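Local coordinates for vivid PAS protein VVD (Neurospora crassa, PDB 3D72) that acts as a flavin-binding LOV blue-light photoreceptor that dimerises on light activation, probably in circadian signalling, at residues L40-Q45 with E139-M144; M1-A6 with D47-Y52; L16-N21 with P132-T137. The protein carries 1 engineered substitution. One frame throughout, in Å; residues are numbered along the deposited sequence.

Contact 1 (L40-Q45 with E139-M144). With FAD (flavin-adenine dinucleotide), chain C.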
loop_
_atom_site.group_PDB
_atom_site.type_symbol
_atom_site.label_atom_id
_atom_site.label_comp_id
_atom_site.label_asym_id
_atom_site.label_seq_id
_atom_site.Cartn_x
_atom_site.Cartn_y
_atom_site.Cartn_z
ATOM N N LEU A 40 -10.196 5.492 -9.605
ATOM C CA LEU A 40 -10.706 4.138 -9.480
ATOM C C LEU A 40 -12.046 4.135 -10.205
ATOM O O LEU A 40 -12.862 5.038 -9.991
ATOM C CB LEU A 40 -10.934 3.769 -8.010
ATOM C CG LEU A 40 -11.258 2.284 -7.789
ATOM C CD1 LEU A 40 -9.968 1.458 -7.839
ATOM C CD2 LEU A 40 -11.933 2.107 -6.434
ATOM N N CYS A 41 -12.245 3.152 -11.080
ATOM C CA CYS A 41 -13.488 3.021 -11.833
ATOM C C CYS A 41 -14.168 1.714 -11.476
ATOM O O CYS A 41 -13.502 0.711 -11.191
ATOM C CB CYS A 41 -13.221 3.079 -13.336
ATOM S SG CYS A 41 -12.521 4.661 -13.875
ATOM N N ASP A 42 -15.497 1.723 -11.499
ATOM C CA ASP A 42 -16.273 0.535 -11.151
ATOM C C ASP A 42 -16.606 -0.281 -12.403
ATOM O O ASP A 42 -17.410 0.128 -13.233
ATOM C CB ASP A 42 -17.562 0.959 -10.451
ATOM C CG ASP A 42 -18.225 -0.184 -9.716
ATOM O OD1 ASP A 42 -18.073 -1.333 -10.160
ATOM O OD2 ASP A 42 -18.914 0.068 -8.704
ATOM N N LEU A 43 -15.982 -1.445 -12.532
ATOM C CA LEU A 43 -16.212 -2.299 -13.684
ATOM C C LEU A 43 -17.618 -2.864 -13.744
ATOM O O LEU A 43 -18.078 -3.272 -14.813
ATOM C CB LEU A 43 -15.218 -3.463 -13.684
ATOM C CG LEU A 43 -13.742 -3.090 -13.828
ATOM C CD1 LEU A 43 -12.873 -4.319 -13.606
ATOM C CD2 LEU A 43 -13.503 -2.495 -15.202
ATOM N N LYS A 44 -18.296 -2.877 -12.601
ATOM C CA LYS A 44 -19.639 -3.433 -12.510
ATOM C C LYS A 44 -20.799 -2.456 -12.558
ATOM O O LYS A 44 -21.939 -2.827 -12.257
ATOM C CB LYS A 44 -19.736 -4.313 -11.263
ATOM C CG LYS A 44 -19.357 -5.769 -11.512
ATOM C CD LYS A 44 -18.116 -5.909 -12.378
ATOM C CE LYS A 44 -17.850 -7.369 -12.724
ATOM N NZ LYS A 44 -16.643 -7.523 -13.579
ATOM N N GLN A 45 -20.524 -1.205 -12.910
ATOM C CA GLN A 45 -21.598 -0.234 -13.055
ATOM C C GLN A 45 -21.591 0.209 -14.506
ATOM O O GLN A 45 -20.576 0.097 -15.189
ATOM C CB GLN A 45 -21.426 0.964 -12.119
ATOM C CG GLN A 45 -21.811 0.653 -10.676
ATOM C CD GLN A 45 -21.972 1.895 -9.826
ATOM O OE1 GLN A 45 -22.946 2.642 -9.967
ATOM N NE2 GLN A 45 -21.008 2.133 -8.941
ATOM N N GLU A 139 -12.763 -11.250 -6.648
ATOM C CA GLU A 139 -12.895 -11.144 -8.095
ATOM C C GLU A 139 -12.645 -9.706 -8.543
ATOM O O GLU A 139 -12.770 -8.776 -7.752
ATOM C CB GLU A 139 -14.285 -11.617 -8.528
ATOM C CG GLU A 139 -14.473 -13.120 -8.355
ATOM C CD GLU A 139 -15.813 -13.620 -8.860
ATOM O OE1 GLU A 139 -15.941 -14.840 -9.090
ATOM O OE2 GLU A 139 -16.743 -12.800 -9.019
ATOM N N TYR A 140 -12.271 -9.521 -9.805
ATOM C CA TYR A 140 -12.015 -8.175 -10.312
ATOM C C TYR A 140 -13.297 -7.354 -10.312
ATOM O O TYR A 140 -14.291 -7.739 -10.937
ATOM C CB TYR A 140 -11.425 -8.241 -11.721
ATOM C CG TYR A 140 -9.987 -8.712 -11.741
ATOM C CD1 TYR A 140 -9.010 -8.054 -10.996
ATOM C CD2 TYR A 140 -9.599 -9.802 -12.516
ATOM C CE1 TYR A 140 -7.680 -8.465 -11.022
ATOM C CE2 TYR A 140 -8.270 -10.226 -12.546
ATOM C CZ TYR A 140 -7.319 -9.551 -11.797
ATOM O OH TYR A 140 -6.007 -9.963 -11.812
ATOM N N ARG A 141 -13.271 -6.221 -9.612
ATOM C CA ARG A 141 -14.443 -5.350 -9.497
ATOM C C ARG A 141 -14.146 -3.922 -9.957
ATOM O O ARG A 141 -15.006 -3.239 -10.523
ATOM C CB ARG A 141 -14.919 -5.337 -8.035
ATOM C CG ARG A 141 -15.970 -4.273 -7.672
ATOM C CD ARG A 141 -17.257 -4.480 -8.441
ATOM N NE ARG A 141 -18.205 -3.385 -8.228
ATOM C CZ ARG A 141 -19.079 -3.308 -7.226
ATOM N NH1 ARG A 141 -19.883 -2.257 -7.135
ATOM N NH2 ARG A 141 -19.166 -4.277 -6.322
ATOM N N TYR A 142 -12.917 -3.480 -9.725
ATOM C CA TYR A 142 -12.532 -2.126 -10.099
ATOM C C TYR A 142 -11.308 -2.112 -10.987
ATOM O O TYR A 142 -10.665 -3.128 -11.204
ATOM C CB TYR A 142 -12.188 -1.306 -8.854
ATOM C CG TYR A 142 -13.287 -1.233 -7.836
ATOM C CD1 TYR A 142 -13.232 -1.978 -6.662
ATOM C CD2 TYR A 142 -14.394 -0.428 -8.057
ATOM C CE1 TYR A 142 -14.268 -1.920 -5.725
ATOM C CE2 TYR A 142 -15.434 -0.367 -7.133
ATOM C CZ TYR A 142 -15.362 -1.112 -5.978
ATOM O OH TYR A 142 -16.409 -1.069 -5.090
ATOM N N SER A 143 -10.994 -0.931 -11.491
ATOM C CA SER A 143 -9.790 -0.746 -12.285
ATOM C C SER A 143 -9.157 0.511 -11.717
ATOM O O SER A 143 -9.850 1.517 -11.519
ATOM C CB SER A 143 -10.106 -0.528 -13.764
ATOM O OG SER A 143 -8.896 -0.313 -14.487
ATOM N N MET A 144 -7.859 0.456 -11.421
ATOM C CA MET A 144 -7.172 1.632 -10.909
ATOM C C MET A 144 -6.322 2.198 -12.036
ATOM O O MET A 144 -5.544 1.472 -12.670
ATOM C CB MET A 144 -6.272 1.303 -9.710
ATOM C CG MET A 144 -5.589 2.554 -9.111
ATOM S SD MET A 144 -4.888 2.382 -7.434
ATOM C CE MET A 144 -6.432 2.120 -6.460
HETATM P PA FAD C . -15.052 3.130 -27.652
HETATM O O1A FAD C . -15.895 4.309 -27.313
HETATM O O2A FAD C . -15.745 1.883 -28.053
HETATM O O5B FAD C . -14.025 3.572 -28.778
HETATM C C5B FAD C . -13.062 2.681 -29.376
HETATM C C4B FAD C . -12.461 3.398 -30.582
HETATM O O4B FAD C . -11.554 2.473 -31.208
HETATM C C3B FAD C . -13.476 3.852 -31.653
HETATM O O3B FAD C . -13.395 5.213 -31.991
HETATM C C2B FAD C . -13.240 2.933 -32.846
HETATM O O2B FAD C . -13.350 3.492 -34.129
HETATM C C1B FAD C . -11.878 2.280 -32.592
HETATM N N9A FAD C . -11.851 0.847 -32.815
HETATM C C8A FAD C . -12.593 -0.115 -32.188
HETATM N N7A FAD C . -12.362 -1.337 -32.610
HETATM C C5A FAD C . -11.418 -1.163 -33.607
HETATM C C6A FAD C . -10.741 -2.105 -34.460
HETATM N N6A FAD C . -10.995 -3.416 -34.401
HETATM N N1A FAD C . -9.837 -1.624 -35.361
HETATM C C2A FAD C . -9.606 -0.283 -35.398
HETATM N N3A FAD C . -10.169 0.689 -34.645
HETATM C C4A FAD C . -11.101 0.148 -33.746
HETATM N N1 FAD C . -8.943 7.506 -20.931
HETATM C C2 FAD C . -8.331 8.706 -21.100
HETATM O O2 FAD C . -8.333 9.307 -22.190
HETATM N N3 FAD C . -7.652 9.293 -20.021
HETATM C C4 FAD C . -7.566 8.749 -18.738
HETATM O O4 FAD C . -6.924 9.350 -17.846
HETATM C C4X FAD C . -8.193 7.496 -18.574
HETATM N N5 FAD C . -8.163 6.885 -17.307
HETATM C C5X FAD C . -8.794 5.662 -17.167
HETATM C C6 FAD C . -8.775 5.024 -15.888
HETATM C C7 FAD C . -9.411 3.826 -15.668
HETATM C C7M FAD C . -9.309 3.217 -14.262
HETATM C C8 FAD C . -10.154 3.208 -16.704
HETATM C C8M FAD C . -10.898 1.901 -16.520
HETATM C C9 FAD C . -10.182 3.829 -18.004
HETATM C C9A FAD C . -9.525 5.046 -18.255
HETATM N N10 FAD C . -9.521 5.702 -19.554
HETATM C C10 FAD C . -8.905 6.926 -19.683
HETATM C "C1'" FAD C . -10.177 5.107 -20.752
HETATM C "C2'" FAD C . -11.646 5.321 -21.026
HETATM O "O2'" FAD C . -12.351 5.307 -19.779
HETATM C "C3'" FAD C . -12.095 4.216 -22.010
HETATM O "O3'" FAD C . -11.887 2.945 -21.395
HETATM C "C4'" FAD C . -11.305 4.251 -23.362
HETATM O "O4'" FAD C . -11.604 5.454 -24.044
HETATM C "C5'" FAD C . -11.617 3.051 -24.271
HETATM O "O5'" FAD C . -12.973 2.606 -24.114
HETATM P P FAD C . -14.197 3.292 -24.858
HETATM O O1P FAD C . -15.399 2.826 -24.162
HETATM O O2P FAD C . -14.009 4.762 -24.926
HETATM O O3P FAD C . -14.220 2.723 -26.358
HETATM O O HOH W 1 -18.614 1.133 -6.235
HETATM O O HOH W 2 -14.351 -8.699 -13.887
#

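Contact 2 (M1-A6 with D47-Y52)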
loop_
_atom_site.group_PDB
_atom_site.type_symbol
_atom_site.label_atom_id
_atom_site.label_comp_id
_atom_site.label_asym_id
_atom_site.label_seq_id
_atom_site.Cartn_x
_atom_site.Cartn_y
_atom_site.Cartn_z
ATOM N N MET A 1 -25.962 8.766 -17.005
ATOM C CA MET A 1 -25.262 7.985 -15.968
ATOM C C MET A 1 -25.945 8.211 -14.607
ATOM O O MET A 1 -26.446 9.300 -14.339
ATOM C CB MET A 1 -23.804 8.420 -15.943
ATOM C CG MET A 1 -23.063 8.080 -17.248
ATOM S SD MET A 1 -22.814 6.300 -17.437
ATOM C CE MET A 1 -21.165 6.123 -16.734
ATOM N N HIS A 2 -26.000 7.177 -13.769
ATOM C CA HIS A 2 -26.627 7.259 -12.433
ATOM C C HIS A 2 -25.811 6.423 -11.473
ATOM O O HIS A 2 -26.319 5.572 -10.741
ATOM C CB HIS A 2 -28.059 6.745 -12.504
ATOM C CG HIS A 2 -28.903 7.507 -13.472
ATOM N ND1 HIS A 2 -29.263 8.822 -13.264
ATOM C CD2 HIS A 2 -29.363 7.182 -14.703
ATOM C CE1 HIS A 2 -29.901 9.274 -14.327
ATOM N NE2 HIS A 2 -29.973 8.298 -15.216
ATOM N N THR A 3 -24.524 6.704 -11.480
ATOM C CA THR A 3 -23.578 5.986 -10.663
ATOM C C THR A 3 -23.826 6.063 -9.159
ATOM O O THR A 3 -24.219 7.103 -8.629
ATOM C CB THR A 3 -22.173 6.483 -10.990
ATOM O OG1 THR A 3 -21.996 6.456 -12.413
ATOM C CG2 THR A 3 -21.129 5.610 -10.325
ATOM N N LEU A 4 -23.606 4.938 -8.489
ATOM C CA LEU A 4 -23.756 4.851 -7.045
ATOM C C LEU A 4 -22.346 4.796 -6.465
ATOM O O LEU A 4 -21.430 4.269 -7.103
ATOM C CB LEU A 4 -24.515 3.584 -6.655
ATOM C CG LEU A 4 -25.990 3.526 -7.060
ATOM C CD1 LEU A 4 -26.540 2.130 -6.806
ATOM C CD2 LEU A 4 -26.777 4.583 -6.289
ATOM N N TYR A 5 -22.173 5.341 -5.266
ATOM C CA TYR A 5 -20.867 5.344 -4.627
ATOM C C TYR A 5 -20.909 4.590 -3.312
ATOM O O TYR A 5 -21.863 4.711 -2.539
ATOM C CB TYR A 5 -20.395 6.783 -4.407
ATOM C CG TYR A 5 -20.439 7.614 -5.672
ATOM C CD1 TYR A 5 -21.535 8.430 -5.955
ATOM C CD2 TYR A 5 -19.403 7.552 -6.608
ATOM C CE1 TYR A 5 -21.600 9.164 -7.131
ATOM C CE2 TYR A 5 -19.461 8.282 -7.789
ATOM C CZ TYR A 5 -20.562 9.087 -8.046
ATOM O OH TYR A 5 -20.629 9.815 -9.213
ATOM N N ALA A 6 -19.876 3.792 -3.070
ATOM C CA ALA A 6 -19.776 3.002 -1.851
ATOM C C ALA A 6 -19.847 3.850 -0.592
ATOM O O ALA A 6 -19.038 4.747 -0.383
ATOM C CB ALA A 6 -18.473 2.208 -1.858
ATOM N N ASP A 47 -21.077 1.660 -17.898
ATOM C CA ASP A 47 -20.020 2.419 -18.553
ATOM C C ASP A 47 -18.789 2.726 -17.710
ATOM O O ASP A 47 -18.198 3.795 -17.841
ATOM C CB ASP A 47 -20.591 3.711 -19.144
ATOM C CG ASP A 47 -19.794 4.209 -20.347
ATOM O OD1 ASP A 47 -19.066 3.392 -20.965
ATOM O OD2 ASP A 47 -19.911 5.406 -20.683
ATOM N N THR A 48 -18.417 1.774 -16.856
ATOM C CA THR A 48 -17.219 1.864 -16.016
ATOM C C THR A 48 -16.936 3.269 -15.483
ATOM O O THR A 48 -15.917 3.893 -15.814
ATOM C CB THR A 48 -15.998 1.363 -16.829
ATOM O OG1 THR A 48 -16.385 0.197 -17.580
ATOM C CG2 THR A 48 -14.851 1.013 -15.912
ATOM N N PRO A 49 -17.823 3.785 -14.624
ATOM C CA PRO A 49 -17.664 5.124 -14.056
ATOM C C PRO A 49 -16.570 5.337 -13.011
ATOM O O PRO A 49 -16.239 4.430 -12.252
ATOM C CB PRO A 49 -19.043 5.396 -13.473
ATOM C CG PRO A 49 -19.435 4.055 -12.951
ATOM C CD PRO A 49 -19.033 3.127 -14.087
ATOM N N ILE A 50 -16.029 6.551 -12.985
ATOM C CA ILE A 50 -15.037 6.933 -11.998
ATOM C C ILE A 50 -15.778 7.039 -10.670
ATOM O O ILE A 50 -16.784 7.743 -10.573
ATOM C CB ILE A 50 -14.425 8.319 -12.315
ATOM C CG1 ILE A 50 -13.646 8.260 -13.633
ATOM C CG2 ILE A 50 -13.538 8.770 -11.178
ATOM C CD1 ILE A 50 -13.242 9.624 -14.159
ATOM N N VAL A 51 -15.298 6.335 -9.655
ATOM C CA VAL A 51 -15.941 6.383 -8.340
ATOM C C VAL A 51 -15.001 7.005 -7.305
ATOM O O VAL A 51 -15.388 7.260 -6.165
ATOM C CB VAL A 51 -16.417 4.971 -7.869
ATOM C CG1 VAL A 51 -17.543 4.482 -8.767
ATOM C CG2 VAL A 51 -15.267 3.979 -7.890
ATOM N N TYR A 52 -13.751 7.238 -7.707
ATOM C CA TYR A 52 -12.767 7.884 -6.840
ATOM C C TYR A 52 -11.701 8.567 -7.679
ATOM O O TYR A 52 -11.225 7.994 -8.649
ATOM C CB TYR A 52 -12.071 6.882 -5.910
ATOM C CG TYR A 52 -11.025 7.545 -5.039
ATOM C CD1 TYR A 52 -9.697 7.662 -5.458
ATOM C CD2 TYR A 52 -11.382 8.122 -3.826
ATOM C CE1 TYR A 52 -8.757 8.346 -4.687
ATOM C CE2 TYR A 52 -10.453 8.804 -3.053
ATOM C CZ TYR A 52 -9.149 8.915 -3.487
ATOM O OH TYR A 52 -8.256 9.610 -2.710
#

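Contact 3 (L16-N21 with P132-T137)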
loop_
_atom_site.group_PDB
_atom_site.type_symbol
_atom_site.label_atom_id
_atom_site.label_comp_id
_atom_site.label_asym_id
_atom_site.label_seq_id
_atom_site.Cartn_x
_atom_site.Cartn_y
_atom_site.Cartn_z
ATOM N N LEU A 16 -3.801 -0.206 -3.565
ATOM C CA LEU A 16 -2.443 0.148 -3.986
ATOM C C LEU A 16 -1.494 -0.949 -3.498
ATOM O O LEU A 16 -0.587 -1.362 -4.219
ATOM C CB LEU A 16 -2.029 1.502 -3.412
ATOM C CG LEU A 16 -2.687 2.721 -4.068
ATOM C CD1 LEU A 16 -2.503 3.947 -3.185
ATOM C CD2 LEU A 16 -2.070 2.962 -5.446
ATOM N N ILE A 17 -1.711 -1.431 -2.275
ATOM C CA ILE A 17 -0.882 -2.504 -1.732
ATOM C C ILE A 17 -1.085 -3.753 -2.585
ATOM O O ILE A 17 -0.133 -4.451 -2.928
ATOM C CB ILE A 17 -1.252 -2.786 -0.253
ATOM C CG1 ILE A 17 -0.794 -1.608 0.613
ATOM C CG2 ILE A 17 -0.608 -4.082 0.229
ATOM C CD1 ILE A 17 -1.374 -1.616 2.019
ATOM N N GLN A 18 -2.331 -4.024 -2.951
ATOM C CA GLN A 18 -2.632 -5.186 -3.774
ATOM C C GLN A 18 -1.878 -5.110 -5.100
ATOM O O GLN A 18 -1.304 -6.104 -5.563
ATOM C CB GLN A 18 -4.131 -5.250 -4.042
ATOM C CG GLN A 18 -4.544 -6.362 -4.977
ATOM C CD GLN A 18 -6.014 -6.301 -5.325
ATOM O OE1 GLN A 18 -6.853 -5.971 -4.476
ATOM N NE2 GLN A 18 -6.339 -6.635 -6.571
ATOM N N ILE A 19 -1.883 -3.927 -5.709
ATOM C CA ILE A 19 -1.205 -3.738 -6.985
ATOM C C ILE A 19 0.301 -3.936 -6.852
ATOM O O ILE A 19 0.901 -4.666 -7.643
ATOM C CB ILE A 19 -1.507 -2.342 -7.577
ATOM C CG1 ILE A 19 -2.970 -2.296 -8.031
ATOM C CG2 ILE A 19 -0.560 -2.042 -8.749
ATOM C CD1 ILE A 19 -3.469 -0.926 -8.418
ATOM N N MET A 20 0.913 -3.313 -5.849
ATOM C CA MET A 20 2.358 -3.465 -5.674
ATOM C C MET A 20 2.785 -4.884 -5.304
ATOM O O MET A 20 3.934 -5.262 -5.517
ATOM C CB MET A 20 2.874 -2.483 -4.623
ATOM C CG MET A 20 2.866 -1.033 -5.102
ATOM S SD MET A 20 3.589 0.091 -3.899
ATOM C CE MET A 20 2.108 0.450 -2.881
ATOM N N ASN A 21 1.865 -5.668 -4.755
ATOM C CA ASN A 21 2.161 -7.046 -4.352
ATOM C C ASN A 21 1.694 -8.094 -5.370
ATOM O O ASN A 21 1.882 -9.290 -5.144
ATOM C CB ASN A 21 1.490 -7.355 -3.006
ATOM C CG ASN A 21 2.263 -6.812 -1.817
ATOM O OD1 ASN A 21 3.103 -7.504 -1.240
ATOM N ND2 ASN A 21 1.980 -5.577 -1.440
ATOM N N PRO A 132 -6.358 -3.917 -13.196
ATOM C CA PRO A 132 -7.601 -4.377 -12.568
ATOM C C PRO A 132 -7.367 -4.673 -11.097
ATOM O O PRO A 132 -6.290 -5.124 -10.709
ATOM C CB PRO A 132 -7.943 -5.635 -13.355
ATOM C CG PRO A 132 -6.599 -6.172 -13.705
ATOM C CD PRO A 132 -5.854 -4.928 -14.140
ATOM N N VAL A 133 -8.406 -4.444 -10.299
ATOM C CA VAL A 133 -8.360 -4.616 -8.856
ATOM C C VAL A 133 -9.453 -5.543 -8.310
ATOM O O VAL A 133 -10.620 -5.449 -8.703
ATOM C CB VAL A 133 -8.486 -3.218 -8.186
ATOM C CG1 VAL A 133 -8.513 -3.340 -6.682
ATOM C CG2 VAL A 133 -7.321 -2.340 -8.630
ATOM N N ARG A 134 -9.066 -6.444 -7.411
ATOM C CA ARG A 134 -10.015 -7.370 -6.795
ATOM C C ARG A 134 -10.574 -6.755 -5.519
ATOM O O ARG A 134 -9.831 -6.145 -4.751
ATOM C CB ARG A 134 -9.312 -8.681 -6.425
ATOM C CG ARG A 134 -8.618 -9.378 -7.574
ATOM C CD ARG A 134 -7.789 -10.555 -7.057
ATOM N NE ARG A 134 -7.010 -11.185 -8.120
ATOM C CZ ARG A 134 -7.551 -11.893 -9.099
ATOM N NH1 ARG A 134 -8.863 -12.056 -9.137
ATOM N NH2 ARG A 134 -6.788 -12.430 -10.039
ATOM N N ASP A 135 -11.875 -6.899 -5.279
ATOM C CA ASP A 135 -12.435 -6.374 -4.036
ATOM C C ASP A 135 -12.468 -7.505 -3.003
ATOM O O ASP A 135 -11.751 -8.492 -3.150
ATOM C CB ASP A 135 -13.831 -5.784 -4.257
ATOM C CG ASP A 135 -14.836 -6.808 -4.721
ATOM O OD1 ASP A 135 -14.473 -7.990 -4.877
ATOM O OD2 ASP A 135 -16.001 -6.415 -4.931
ATOM N N GLU A 136 -13.296 -7.379 -1.970
ATOM C CA GLU A 136 -13.351 -8.404 -0.927
ATOM C C GLU A 136 -13.839 -9.769 -1.403
ATOM O O GLU A 136 -13.609 -10.780 -0.737
ATOM C CB GLU A 136 -14.215 -7.927 0.246
ATOM C CG GLU A 136 -13.637 -6.723 0.975
ATOM C CD GLU A 136 -12.309 -7.014 1.663
ATOM O OE1 GLU A 136 -11.672 -6.057 2.157
ATOM O OE2 GLU A 136 -11.902 -8.195 1.717
ATOM N N THR A 137 -14.507 -9.809 -2.551
ATOM C CA THR A 137 -14.995 -11.081 -3.068
ATOM C C THR A 137 -13.855 -11.869 -3.703
ATOM O O THR A 137 -13.981 -13.069 -3.934
ATOM C CB THR A 137 -16.092 -10.898 -4.136
ATOM O OG1 THR A 137 -15.516 -10.360 -5.335
ATOM C CG2 THR A 137 -17.181 -9.952 -3.630
#

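Contact 1 (L40-Q45 with E139-M144)
Arg141 takes hold of Asp42 side-on, with one nitrogen to each carboxylate oxygen. Arg141 NE meets Asp42 OD1, which lies in the guanidinium plane, at 2.8 Å, the N-H pointing almost straight at it (175°), while Arg141 NH1 reaches the syn lone pair of Asp42 OD2 at 3.0 Å. The two planes stay twisted by 34°, so this salt bridge is not quite flat. The bend in the Arg141 chain at chi2 (63°) brings the guanidinium back to the aspartate. Along the way Arg141 CG passes over one face of the Tyr142 ring, and the opposite face takes Leu40 CD2 as a CH-pi contact, 4.1 Å from the ring centroid. These residues sit where two neighbouring antiparallel strands of the PAS sheet, 38-42 and 140-146, come together. Cys41 and Ser143 form the hydrogen-bonded pair, with Cys41 N to Ser143 O at 2.9 Å and Ser143 N to Cys41 O at 3.0 Å. The side chains of that pair point to the flavin: Cys41 SG lies 3.5 Å from the C7M methyl of FAD, and Ser143 OG also packs against its dimethylbenzene end. Further out, the turn after the strand fixes the carboxylate. Lys44 N closes an Asx turn by bonding to Asp42 OD1 from the face opposite Arg141 NE, and Gln45 NE2 reaches Asp42 OD2 from above the carboxylate plane, 3.0 Å away. A water adds a third donor to Asp42 OD2. With donors this numerous, the buried aspartate is probably kept ionised. Arg141 and Tyr142 both face Val133 in a classic beta bulge, and Gln45 OE1 accepts from Leu4 N in the N-terminal segment.

Contact 2 (M1-A6 with D47-Y52)
Thr3 OG1 is hydrogen-bonded to Gly70 O and, on its way there, rests against the ring of Pro49, 3.3 Å from Pro49 CB. No hydrogen bond joins 1-6 to 47-52 directly; the extended N-terminal segment lies over the edge of the PAS sheet, running in roughly the same direction as the chain that enters strand 50-53, and packs there through side chains. Within this chain strand 50-53 is an outermost strand of that sheet, and Val51 and Tyr52 both face Leu40 in a classic beta bulge. Both branches of Thr3 rest on the CB-CG edge of Pro49. Its CG2, placed anti to the backbone N, presses on Pro49 CG at 3.5 Å, tighter than usual for two carbons, and the same methyl reaches toward Val51 CG1, 4.1 Å off. Three residues along the segment take part in turn, Met1 over Asp47, Thr3 over Pro49 and Tyr5 over Val51. The tyrosine brings an edge rather than a face: its CD2 comes within 4.1 Å of Val51 CB, and Ile50 O lies in the ring plane 3.9 Å from Tyr5 CE2. Asp47 carries charge at the other end of the contact. Its OD2 forms a salt bridge with Arg74, which also binds FAD, and its backbone O accepts from Asn72, which also hydrogen-bonds FAD. Asp47 is thus a second-shell residue of the FAD site, and Met1 packs on it. Met1 bends at both chi2 and chi3 and crosses Asp47 at about a right angle, which lays its methyl CE 3.5 Å from Asp47 CB and 4.0 Å from Pro49 CB.

Contact 3 (L16-N21 with P132-T137)
The carboxamide of Gln18 is the flat group that meets the strand: Arg134 N and Arg134 O lie at its edge, close to its plane, while Val133 CG1 sits off the plane on one side and Arg134 CB on the other. As modelled, Gln18 NE2 is 2.9 Å from Arg134 N and Gln18 OE1 is 3.0 Å from Arg134 O, but which amide atom is which is doubtful. The side chain leaves the helix with CG anti to its backbone N (chi1 176°) and runs on extended, which is what carries it across to the strand. Gln18 crosses Arg134 at about a right angle, though the amide and guanidinium planes differ by just 20°. The guanidinium itself turns elsewhere, with NH1 bonded to Gly138 O and a cation-pi contact to Tyr140. The next residue, Ile19, touches Val133 CG2 with its CD1 at 4.1 Å, adding an apolar patch. Thr137 N to Asp135 OD1 makes an Asx turn, and Thr137 OG1 adds a second bond, in the connection between strands 123-134 and 140-146. Met20 packs on Met20 of the second subunit, and Asn21 ND2 hydrogen-bonds Val32 O of that chain. Here an N-terminal helix packs on the antiparallel PAS/LOV sheet: residues 16-21 of the helix run at 113° to strand residues 132-134, with Val133 beneath them, and Leu16 and Ile19 also cover Met144 on the adjoining strand 140-146.

From the N terminus, residues 1-6 pair with 47-52, so contact 2 closes the shortest loop, which holds helix 12-21 and strand 38-42. Helix residues 16-21 reach on to 132-137, and strand residues 40-45 to 139-144; contacts 3 and 1 therefore each span most of the chain. The segments of every pair alternate along the sequence, so all three loops cross. Strand 38-42 lies between 50-53 and 140-146 in the sheet, and 140-146 lies next to 123-134. Backbone hydrogen bonds join the contacts along it, Leu40-Val51 between contacts 1 and 2 and Val133-Arg141 between contacts 1 and 3. Contacts 2 and 3 stay about 8 Å apart at their nearest atoms.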